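Local coordinates for protein trichothecene 15-O-acetyltransferase TRI3 (Fusarium sporotrichioides, PDB 3FP0) that acetylates the 15-hydroxyl of trichothecene intermediates such as 15-deacetylcalonectrin in the biosynthesis of T-2 toxin and related mycotoxins, at residues Cys279-Leu284 with Ala486-Ile491; Pro336-Gly341 with Met356-Ala361; Leu435-Gly440 with Ala477-Ser482. All coordinates share one frame; numbering follows the deposited sequence.

Overall arrangement
Following the chain from its N terminus, 279-284 is the first of these segments to appear, but its partner 486-491 comes 202 residues later, so contact 1 closes the widest loop. Both other contacts nest inside it, in series: contact 2 closes a short antiparallel pair between 336-341 and 356-361 before contact 3 pairs 435-440 with 477-482 in parallel. Contacts 1 and 3 belong to the same mixed sheet, since strands 477-483 and 486-494 are neighbours in it, and their centres lie about 9 Å apart. Contacts 2 and 3 touch at Pro336 and Thr337 against Leu435 and Phe436, and both meet the bound trichothecene. Contacts 1 and 2 remain about 12 Å apart at their nearest atoms.

Contact 1. Residues Cys279-Leu284 with Ala486-Ile491; sequences CVIHKL and ASTLNI. With Z9N (alpha-D-fructofuranose), chain B; GLC (alpha-D-glucopyranose), chain C.
Lys283 and Thr488 face each other in an antiparallel ladder that joins strand 277-283, at the margin of a mixed five-strand sheet, to strand 486-494. Regular backbone bonds hold the ladder, among them His282 N to Leu489 O at 2.7 Å and nearly straight at 174°. Lys283 can be followed outward: CB and then CG pass over Thr488 OG1, CG at 3.5 Å, and CD and CE continue around the same oxygen. The bend at chi4 (-58°) turns the tip back, and NZ donates to OG1 at 3.0 Å. A long, flexible lysine suits this place because the same ammonium also forms a salt bridge with Asp466 of strand 457-469. Threonine suits its partner: OG1 accepts the lysine and binds a water that donates to Leu284 O, while CG2 packs on Ile281 CG2 at 3.8 Å. Asn490 lies beside Ile281, its CB touching Cys279 SG, and its ND2 is held by Phe467 O. On the face of His282 and Leu489, Leu284 CD1 approaches Leu489 CD1. The imidazole, its ND1 bonded to Gln508, meets fructose O4 at its edge, where His282 NE2 and that oxygen share a 3.0 Å hydrogen bond, either being the possible donor.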
loop_
_atom_site.group_PDB
_atom_site.type_symbol
_atom_site.label_atom_id
_atom_site.label_comp_id
_atom_site.label_asym_id
_atom_site.label_seq_id
_atom_site.Cartn_x
_atom_site.Cartn_y
_atom_site.Cartn_z
ATOM N N CYS A 279 -1.811 14.432 1.462
ATOM C CA CYS A 279 -2.317 13.696 0.314
ATOM C C CYS A 279 -3.373 14.561 -0.406
ATOM O O CYS A 279 -4.173 15.222 0.241
ATOM C CB CYS A 279 -2.889 12.362 0.773
ATOM S SG CYS A 279 -3.562 11.280 -0.504
ATOM N N VAL A 280 -3.298 14.594 -1.739
ATOM C CA VAL A 280 -4.328 15.178 -2.610
ATOM C C VAL A 280 -4.943 14.011 -3.397
ATOM O O VAL A 280 -4.222 13.123 -3.831
ATOM C CB VAL A 280 -3.706 16.201 -3.602
ATOM C CG1 VAL A 280 -4.794 16.954 -4.404
ATOM C CG2 VAL A 280 -2.797 17.178 -2.865
ATOM N N ILE A 281 -6.261 14.020 -3.564
ATOM C CA ILE A 281 -6.984 12.877 -4.139
ATOM C C ILE A 281 -7.851 13.392 -5.289
ATOM O O ILE A 281 -8.441 14.514 -5.211
ATOM C CB ILE A 281 -7.917 12.228 -3.068
ATOM C CG1 ILE A 281 -7.138 11.731 -1.835
ATOM C CG2 ILE A 281 -8.799 11.082 -3.681
ATOM C CD1 ILE A 281 -8.074 11.438 -0.632
ATOM N N HIS A 282 -7.938 12.595 -6.354
ATOM C CA HIS A 282 -8.872 12.853 -7.438
ATOM C C HIS A 282 -9.591 11.543 -7.705
ATOM O O HIS A 282 -9.010 10.545 -8.177
ATOM C CB HIS A 282 -8.196 13.368 -8.727
ATOM C CG HIS A 282 -9.174 13.756 -9.788
ATOM N ND1 HIS A 282 -9.418 15.066 -10.127
ATOM C CD2 HIS A 282 -9.998 13.009 -10.560
ATOM C CE1 HIS A 282 -10.367 15.112 -11.048
ATOM N NE2 HIS A 282 -10.746 13.877 -11.315
ATOM N N LYS A 283 -10.874 11.562 -7.386
ATOM C CA LYS A 283 -11.728 10.441 -7.614
ATOM C C LYS A 283 -12.391 10.715 -8.978
ATOM O O LYS A 283 -13.237 11.615 -9.086
ATOM C CB LYS A 283 -12.738 10.356 -6.458
ATOM C CG LYS A 283 -12.083 10.009 -5.112
ATOM C CD LYS A 283 -13.082 9.560 -4.017
ATOM C CE LYS A 283 -12.444 8.583 -2.996
ATOM N NZ LYS A 283 -11.845 7.270 -3.546
ATOM N N LEU A 284 -11.954 10.010 -10.018
ATOM C CA LEU A 284 -12.658 10.042 -11.297
ATOM C C LEU A 284 -14.010 9.358 -11.135
ATOM O O LEU A 284 -14.164 8.418 -10.326
ATOM C CB LEU A 284 -11.870 9.333 -12.397
ATOM C CG LEU A 284 -10.490 9.857 -12.825
ATOM C CD1 LEU A 284 -9.725 8.796 -13.600
ATOM C CD2 LEU A 284 -10.558 11.116 -13.635
ATOM N N ALA A 486 -14.951 3.123 -10.406
ATOM C CA ALA A 486 -14.440 4.479 -10.415
ATOM C C ALA A 486 -12.948 4.447 -10.048
ATOM O O ALA A 486 -12.586 3.943 -8.991
ATOM C CB ALA A 486 -15.228 5.366 -9.450
ATOM N N SER A 487 -12.081 4.923 -10.944
ATOM C CA SER A 487 -10.638 4.952 -10.650
ATOM C C SER A 487 -10.330 6.139 -9.758
ATOM O O SER A 487 -10.846 7.254 -9.974
ATOM C CB SER A 487 -9.806 5.056 -11.933
ATOM O OG SER A 487 -9.733 3.807 -12.597
ATOM N N THR A 488 -9.461 5.916 -8.774
ATOM C CA THR A 488 -9.022 6.988 -7.889
ATOM C C THR A 488 -7.503 7.150 -7.983
ATOM O O THR A 488 -6.753 6.159 -7.973
ATOM C CB THR A 488 -9.464 6.764 -6.415
ATOM O OG1 THR A 488 -10.893 6.952 -6.323
ATOM C CG2 THR A 488 -8.729 7.744 -5.439
ATOM N N LEU A 489 -7.071 8.399 -8.114
ATOM C CA LEU A 489 -5.650 8.765 -8.037
ATOM C C LEU A 489 -5.402 9.619 -6.798
ATOM O O LEU A 489 -6.168 10.521 -6.516
ATOM C CB LEU A 489 -5.223 9.609 -9.238
ATOM C CG LEU A 489 -4.996 8.990 -10.603
ATOM C CD1 LEU A 489 -6.375 8.528 -11.162
ATOM C CD2 LEU A 489 -4.350 9.986 -11.554
ATOM N N ASN A 490 -4.329 9.345 -6.070
ATOM C CA ASN A 490 -3.881 10.308 -5.059
ATOM C C ASN A 490 -2.368 10.547 -5.156
ATOM O O ASN A 490 -1.636 9.742 -5.796
ATOM C CB ASN A 490 -4.397 9.930 -3.643
ATOM C CG ASN A 490 -3.699 8.711 -3.050
ATOM O OD1 ASN A 490 -2.464 8.611 -3.086
ATOM N ND2 ASN A 490 -4.485 7.797 -2.446
ATOM N N ILE A 491 -1.920 11.696 -4.637
ATOM C CA ILE A 491 -0.501 11.984 -4.578
ATOM C C ILE A 491 -0.159 12.256 -3.121
ATOM O O ILE A 491 -0.786 13.090 -2.470
ATOM C CB ILE A 491 -0.056 13.187 -5.449
ATOM C CG1 ILE A 491 -0.507 13.023 -6.904
ATOM C CG2 ILE A 491 1.468 13.410 -5.326
ATOM C CD1 ILE A 491 0.119 14.029 -7.922
HETATM O O2 Z9N B . -13.613 16.713 -9.398
HETATM C C1 Z9N B . -15.927 15.994 -9.532
HETATM O O1 Z9N B . -16.165 15.175 -8.397
HETATM C C2 Z9N B . -14.492 15.803 -10.054
HETATM O O5 Z9N B . -14.402 16.174 -11.417
HETATM C C3 Z9N B . -14.110 14.316 -10.094
HETATM O O3 Z9N B . -14.764 13.551 -9.095
HETATM C C4 Z9N B . -14.557 13.829 -11.461
HETATM O O4 Z9N B . -13.528 13.143 -12.122
HETATM C C5 Z9N B . -14.736 15.092 -12.274
HETATM C C6 Z9N B . -16.126 15.197 -12.904
HETATM O O6 Z9N B . -16.546 16.552 -12.993
HETATM C C1 GLC C . -12.841 16.300 -8.275
HETATM C C2 GLC C . -13.590 16.639 -6.957
HETATM C C3 GLC C . -12.712 17.300 -5.888
HETATM C C4 GLC C . -11.300 16.749 -6.011
HETATM C C5 GLC C . -10.789 17.340 -7.315
HETATM C C6 GLC C . -9.317 17.047 -7.520
HETATM O O2 GLC C . -14.749 17.444 -7.169
HETATM O O3 GLC C . -13.265 17.010 -4.629
HETATM O O4 GLC C . -10.495 17.039 -4.883
HETATM O O5 GLC C . -11.555 16.919 -8.440
HETATM O O6 GLC C . -8.675 18.259 -7.220
HETATM O O HOH W 1 -13.160 7.315 -7.862
#

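Contact 2. Residues Pro336-Gly341 with Met356-Ala361; sequences PTSVDG and MCQTAA. With FP0 ((3alpha)-15-hydroxy-12,13-epoxytrichothec-9-en-3-yl acetate), chain D.
Thr337 and Ala361 form one hydrogen-bonded pair of two antiparallel strands, and Val339 and Thr359 form the next; the directions of the short strand segments differ by 138°, well short of the 180° of a flat antiparallel pair. Thr337 N donates to Ala361 O at 2.7 Å, whereas Val339 N reaches Thr359 O from 44° above the carbonyl plane. Past this pair Gly341 N still bonds Cys357 O, and Cys357 SG lies 3.5 Å from Gly341 C. Beta-branched Val339 and Thr359 stand side by side, their CG2 methyls tightly packed at 3.5 Å; Val339 CG1 leans on Ala361. This two-strand ribbon, 333-340 with 358-365, forms one wall of the trichothecene pocket through its other face, where Ser338 and Ala360 lie. Small residues suit that wall: Ser338 CB comes within 3.4 Å of ligand O4, and the methyl of Ala360 sits near the same acetyl oxygen and near His414, a residue that binds 15-deacetylcalonectrin. Gln358, bent at chi2 (-73°), swings its amide back over Val339 O. Its two ends then serve different partners, NE2 donating to Asp190 and OE1 accepting from a water at 2.7 Å that also bonds Ser338 OG and, at 3.1 Å, ligand O12.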
loop_
_atom_site.group_PDB
_atom_site.type_symbol
_atom_site.label_atom_id
_atom_site.label_comp_id
_atom_site.label_asym_id
_atom_site.label_seq_id
_atom_site.Cartn_x
_atom_site.Cartn_y
_atom_site.Cartn_z
ATOM N N PRO A 336 12.297 3.223 -11.421
ATOM C CA PRO A 336 12.015 1.962 -10.698
ATOM C C PRO A 336 10.558 1.992 -10.226
ATOM O O PRO A 336 10.139 2.982 -9.682
ATOM C CB PRO A 336 12.980 2.034 -9.510
ATOM C CG PRO A 336 14.115 2.924 -10.011
ATOM C CD PRO A 336 13.420 3.966 -10.826
ATOM N N THR A 337 9.769 0.965 -10.527
ATOM C CA THR A 337 8.348 0.963 -10.196
ATOM C C THR A 337 7.998 -0.394 -9.623
ATOM O O THR A 337 8.377 -1.428 -10.182
ATOM C CB THR A 337 7.441 1.272 -11.409
ATOM O OG1 THR A 337 7.859 2.515 -11.992
ATOM C CG2 THR A 337 5.997 1.452 -10.986
ATOM N N SER A 338 7.274 -0.382 -8.513
ATOM C CA SER A 338 7.051 -1.604 -7.753
ATOM C C SER A 338 5.937 -2.407 -8.384
ATOM O O SER A 338 5.036 -1.867 -9.035
ATOM C CB SER A 338 6.696 -1.284 -6.299
ATOM O OG SER A 338 5.506 -0.520 -6.293
ATOM N N VAL A 339 6.006 -3.704 -8.164
ATOM C CA VAL A 339 5.049 -4.652 -8.684
ATOM C C VAL A 339 4.727 -5.719 -7.593
ATOM O O VAL A 339 5.595 -6.126 -6.802
ATOM C CB VAL A 339 5.468 -5.265 -10.106
ATOM C CG1 VAL A 339 6.314 -4.249 -10.984
ATOM C CG2 VAL A 339 6.221 -6.540 -9.999
ATOM N N ASP A 340 3.462 -6.107 -7.520
ATOM C CA ASP A 340 3.057 -7.218 -6.677
ATOM C C ASP A 340 3.851 -8.497 -7.137
ATOM O O ASP A 340 3.880 -8.858 -8.331
ATOM C CB ASP A 340 1.521 -7.361 -6.758
ATOM C CG ASP A 340 1.008 -8.620 -6.116
ATOM O OD1 ASP A 340 1.742 -9.240 -5.350
ATOM O OD2 ASP A 340 -0.153 -8.987 -6.393
ATOM N N GLY A 341 4.549 -9.117 -6.197
ATOM C CA GLY A 341 5.406 -10.256 -6.487
ATOM C C GLY A 341 4.778 -11.628 -6.319
ATOM O O GLY A 341 5.457 -12.641 -6.458
ATOM N N MET A 356 4.443 -8.512 3.251
ATOM C CA MET A 356 5.061 -7.833 2.113
ATOM C C MET A 356 5.472 -8.844 1.023
ATOM O O MET A 356 6.152 -9.840 1.300
ATOM C CB MET A 356 6.296 -7.051 2.572
ATOM C CG MET A 356 7.024 -6.282 1.452
ATOM S SD MET A 356 6.253 -4.625 1.232
ATOM C CE MET A 356 6.842 -3.821 2.749
ATOM N N CYS A 357 5.050 -8.598 -0.215
ATOM C CA CYS A 357 5.513 -9.421 -1.330
ATOM C C CYS A 357 5.605 -8.549 -2.558
ATOM O O CYS A 357 4.690 -8.519 -3.379
ATOM C CB CYS A 357 4.594 -10.621 -1.589
ATOM S SG CYS A 357 5.262 -11.737 -2.870
ATOM N N GLN A 358 6.713 -7.824 -2.664
ATOM C CA GLN A 358 6.872 -6.816 -3.679
ATOM C C GLN A 358 8.177 -7.059 -4.465
ATOM O O GLN A 358 9.150 -7.564 -3.944
ATOM C CB GLN A 358 6.938 -5.409 -3.040
ATOM C CG GLN A 358 5.645 -4.991 -2.406
ATOM C CD GLN A 358 4.611 -4.647 -3.473
ATOM O OE1 GLN A 358 4.907 -3.854 -4.370
ATOM N NE2 GLN A 358 3.424 -5.278 -3.419
ATOM N N THR A 359 8.179 -6.659 -5.719
ATOM C CA THR A 359 9.396 -6.566 -6.458
ATOM C C THR A 359 9.212 -5.335 -7.319
ATOM O O THR A 359 8.392 -4.489 -6.988
ATOM C CB THR A 359 9.759 -7.884 -7.220
ATOM O OG1 THR A 359 11.061 -7.733 -7.831
ATOM C CG2 THR A 359 8.680 -8.308 -8.260
ATOM N N ALA A 360 9.934 -5.235 -8.432
ATOM C CA ALA A 360 10.036 -3.985 -9.165
ATOM C C ALA A 360 10.517 -4.194 -10.596
ATOM O O ALA A 360 11.118 -5.213 -10.914
ATOM C CB ALA A 360 10.965 -2.992 -8.442
ATOM N N ALA A 361 10.193 -3.221 -11.443
ATOM C CA ALA A 361 10.668 -3.118 -12.819
ATOM C C ALA A 361 11.193 -1.722 -13.004
ATOM O O ALA A 361 10.961 -0.849 -12.170
ATOM C CB ALA A 361 9.530 -3.376 -13.784
HETATM C C2 FP0 D . 9.687 1.256 -1.844
HETATM C C6 FP0 D . 6.738 1.348 -1.881
HETATM C C5 FP0 D . 7.578 0.031 -1.722
HETATM C C4 FP0 D . 8.259 -0.378 -3.037
HETATM C C3 FP0 D . 9.640 0.335 -3.074
HETATM C C11 FP0 D . 7.598 2.475 -2.506
HETATM C C10 FP0 D . 6.963 3.863 -2.281
HETATM C C9 FP0 D . 5.976 4.100 -1.369
HETATM C C8 FP0 D . 5.328 3.005 -0.557
HETATM C C12 FP0 D . 8.861 0.369 -0.932
HETATM C C13 FP0 D . 8.889 0.562 0.556
HETATM O O4 FP0 D . 9.986 -0.715 -5.555
HETATM C C17 FP0 D . 9.983 0.512 -5.508
HETATM C C18 FP0 D . 10.087 1.472 -6.665
HETATM O O3 FP0 D . 9.857 1.125 -4.239
HETATM O O2 FP0 D . 9.515 -0.582 -0.095
HETATM O O1 FP0 D . 8.979 2.500 -2.054
HETATM C C14 FP0 D . 6.764 -1.178 -1.208
HETATM C C7 FP0 D . 6.264 1.810 -0.485
HETATM C C15 FP0 D . 5.596 1.083 -2.868
HETATM O O12 FP0 D . 4.404 0.548 -2.266
HETATM C C16 FP0 D . 5.459 5.488 -1.144
HETATM O O HOH W 2 3.804 -1.351 -4.600
#

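Contact 3. Residues Leu435-Gly440 with Ala477-Ser482; sequences LFISDG and AIRLDS. With FP0 ((3alpha)-15-hydroxy-12,13-epoxytrichothec-9-en-3-yl acetate), chain D.
Strands 431-441 and 477-483 run parallel inside the mixed sheet, and the face bearing Leu435, Ile437, Ala477 and Arg479 turns its first residues to the bound trichothecene. The strands are joined by backbone bonds given in turn from each side, from Ile478 N to Leu435 O at one end to Asp439 N on Leu480 O further along. Asp439 and Arg479 carry the main polar contact. With CG anti to the backbone N (chi1 -167°), the arginine runs extended to NE and presents a side-on grip: NE at 2.5 Å and NH1 at 2.9 Å both converge on Asp439 OD2. That oxygen lies in the guanidinium plane, yet the carboxylate is turned 60° against it; NH1 meets its syn lone pair, while NE comes from the syn side but 32° out of the carboxylate plane. Arg195 forms a further salt bridge to the same OD2, so the aspartate collects two positive partners, which would be expected to favour its charged form. Isoleucine suits position 437 because both branches have partners: Ile437 CG2 sits over the centre of the guanidinium, 3.7 Å from Arg479 CZ, while CD1 touches Arg479 NH2 and goes on to Ala477 CB and ligand C16. Leu435 adds an apolar surface where CD2 meets ligand C10 at 3.6 Å. The reverse face packs on helix 306-321 through Phe436 and Leu480, and there the leucine meets the phenyl ring at its edge, Leu480 CB lying 3.8 Å from Phe436 CE1.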
loop_
_atom_site.group_PDB
_atom_site.type_symbol
_atom_site.label_atom_id
_atom_site.label_comp_id
_atom_site.label_asym_id
_atom_site.label_seq_id
_atom_site.Cartn_x
_atom_site.Cartn_y
_atom_site.Cartn_z
ATOM N N LEU A 435 7.095 9.055 -8.439
ATOM C CA LEU A 435 7.047 7.588 -8.447
ATOM C C LEU A 435 5.599 7.170 -8.645
ATOM O O LEU A 435 4.684 7.800 -8.066
ATOM C CB LEU A 435 7.604 7.027 -7.131
ATOM C CG LEU A 435 7.414 5.512 -6.903
ATOM C CD1 LEU A 435 8.115 4.695 -7.999
ATOM C CD2 LEU A 435 7.906 5.082 -5.531
ATOM N N PHE A 436 5.376 6.162 -9.492
ATOM C CA PHE A 436 4.038 5.615 -9.705
ATOM C C PHE A 436 3.813 4.294 -8.966
ATOM O O PHE A 436 4.671 3.415 -8.964
ATOM C CB PHE A 436 3.718 5.462 -11.222
ATOM C CG PHE A 436 2.335 4.899 -11.517
ATOM C CD1 PHE A 436 1.181 5.549 -11.072
ATOM C CD2 PHE A 436 2.189 3.723 -12.275
ATOM C CE1 PHE A 436 -0.100 5.031 -11.326
ATOM C CE2 PHE A 436 0.908 3.217 -12.546
ATOM C CZ PHE A 436 -0.242 3.873 -12.058
ATOM N N ILE A 437 2.638 4.162 -8.359
ATOM C CA ILE A 437 2.257 2.950 -7.636
ATOM C C ILE A 437 0.896 2.464 -8.162
ATOM O O ILE A 437 -0.114 3.174 -8.056
ATOM C CB ILE A 437 2.191 3.169 -6.077
ATOM C CG1 ILE A 437 3.478 3.834 -5.565
ATOM C CG2 ILE A 437 1.920 1.820 -5.344
ATOM C CD1 ILE A 437 3.365 4.568 -4.259
ATOM N N SER A 438 0.872 1.243 -8.699
ATOM C CA SER A 438 -0.341 0.695 -9.272
ATOM C C SER A 438 -0.977 -0.452 -8.470
ATOM O O SER A 438 -0.411 -1.546 -8.385
ATOM C CB SER A 438 -0.088 0.243 -10.707
ATOM O OG SER A 438 -1.335 -0.076 -11.285
ATOM N N ASP A 439 -2.167 -0.207 -7.919
ATOM C CA ASP A 439 -2.810 -1.147 -6.953
ATOM C C ASP A 439 -3.983 -2.008 -7.479
ATOM O O ASP A 439 -4.326 -3.032 -6.876
ATOM C CB ASP A 439 -3.240 -0.391 -5.684
ATOM C CG ASP A 439 -2.046 -0.065 -4.751
ATOM O OD1 ASP A 439 -0.905 -0.525 -5.037
ATOM O OD2 ASP A 439 -2.235 0.654 -3.740
ATOM N N GLY A 440 -4.612 -1.594 -8.570
ATOM C CA GLY A 440 -5.647 -2.424 -9.180
ATOM C C GLY A 440 -6.992 -2.285 -8.494
ATOM O O GLY A 440 -7.245 -1.304 -7.795
ATOM N N ALA A 477 4.629 10.652 -4.805
ATOM C CA ALA A 477 4.231 9.280 -5.155
ATOM C C ALA A 477 2.786 9.297 -5.546
ATOM O O ALA A 477 1.943 9.832 -4.810
ATOM C CB ALA A 477 4.455 8.296 -3.974
ATOM N N ILE A 478 2.492 8.695 -6.692
ATOM C CA ILE A 478 1.163 8.695 -7.264
ATOM C C ILE A 478 0.626 7.278 -7.244
ATOM O O ILE A 478 1.279 6.361 -7.745
ATOM C CB ILE A 478 1.131 9.276 -8.726
ATOM C CG1 ILE A 478 1.709 10.695 -8.794
ATOM C CG2 ILE A 478 -0.305 9.261 -9.273
ATOM C CD1 ILE A 478 3.128 10.750 -9.181
ATOM N N ARG A 479 -0.562 7.112 -6.649
ATOM C CA ARG A 479 -1.157 5.804 -6.470
ATOM C C ARG A 479 -2.509 5.727 -7.149
ATOM O O ARG A 479 -3.384 6.572 -6.929
ATOM C CB ARG A 479 -1.305 5.525 -4.982
ATOM C CG ARG A 479 -1.614 4.119 -4.609
ATOM C CD ARG A 479 -1.428 4.037 -3.085
ATOM N NE ARG A 479 -1.082 2.683 -2.767
ATOM C CZ ARG A 479 0.048 2.256 -2.220
ATOM N NH1 ARG A 479 0.142 0.975 -2.045
ATOM N NH2 ARG A 479 1.040 3.062 -1.825
ATOM N N LEU A 480 -2.683 4.690 -7.938
ATOM C CA LEU A 480 -3.942 4.438 -8.631
ATOM C C LEU A 480 -4.635 3.190 -8.127
ATOM O O LEU A 480 -4.011 2.143 -8.045
ATOM C CB LEU A 480 -3.665 4.255 -10.146
ATOM C CG LEU A 480 -4.874 3.900 -11.047
ATOM C CD1 LEU A 480 -5.754 5.093 -11.218
ATOM C CD2 LEU A 480 -4.415 3.349 -12.419
ATOM N N ASP A 481 -5.929 3.276 -7.851
ATOM C CA ASP A 481 -6.753 2.068 -7.690
ATOM C C ASP A 481 -8.170 2.313 -8.222
ATOM O O ASP A 481 -8.432 3.333 -8.898
ATOM C CB ASP A 481 -6.739 1.545 -6.220
ATOM C CG ASP A 481 -7.387 2.525 -5.222
ATOM O OD1 ASP A 481 -8.074 3.490 -5.616
ATOM O OD2 ASP A 481 -7.270 2.285 -4.005
ATOM N N SER A 482 -9.073 1.404 -7.892
ATOM C CA SER A 482 -10.433 1.434 -8.398
ATOM C C SER A 482 -11.404 0.833 -7.383
ATOM O O SER A 482 -11.073 -0.160 -6.716
ATOM C CB SER A 482 -10.526 0.606 -9.691
ATOM O OG SER A 482 -11.842 0.680 -10.247
HETATM C C2 FP0 D . 9.687 1.256 -1.844
HETATM C C6 FP0 D . 6.738 1.348 -1.881
HETATM C C5 FP0 D . 7.578 0.031 -1.722
HETATM C C4 FP0 D . 8.259 -0.378 -3.037
HETATM C C3 FP0 D . 9.640 0.335 -3.074
HETATM C C11 FP0 D . 7.598 2.475 -2.506
HETATM C C10 FP0 D . 6.963 3.863 -2.281
HETATM C C9 FP0 D . 5.976 4.100 -1.369
HETATM C C8 FP0 D . 5.328 3.005 -0.557
HETATM C C12 FP0 D . 8.861 0.369 -0.932
HETATM C C13 FP0 D . 8.889 0.562 0.556
HETATM O O4 FP0 D . 9.986 -0.715 -5.555
HETATM C C17 FP0 D . 9.983 0.512 -5.508
HETATM C C18 FP0 D . 10.087 1.472 -6.665
HETATM O O3 FP0 D . 9.857 1.125 -4.239
HETATM O O2 FP0 D . 9.515 -0.582 -0.095
HETATM O O1 FP0 D . 8.979 2.500 -2.054
HETATM C C14 FP0 D . 6.764 -1.178 -1.208
HETATM C C7 FP0 D . 6.264 1.810 -0.485
HETATM C C15 FP0 D . 5.596 1.083 -2.868
HETATM O O12 FP0 D . 4.404 0.548 -2.266
HETATM C C16 FP0 D . 5.459 5.488 -1.144
#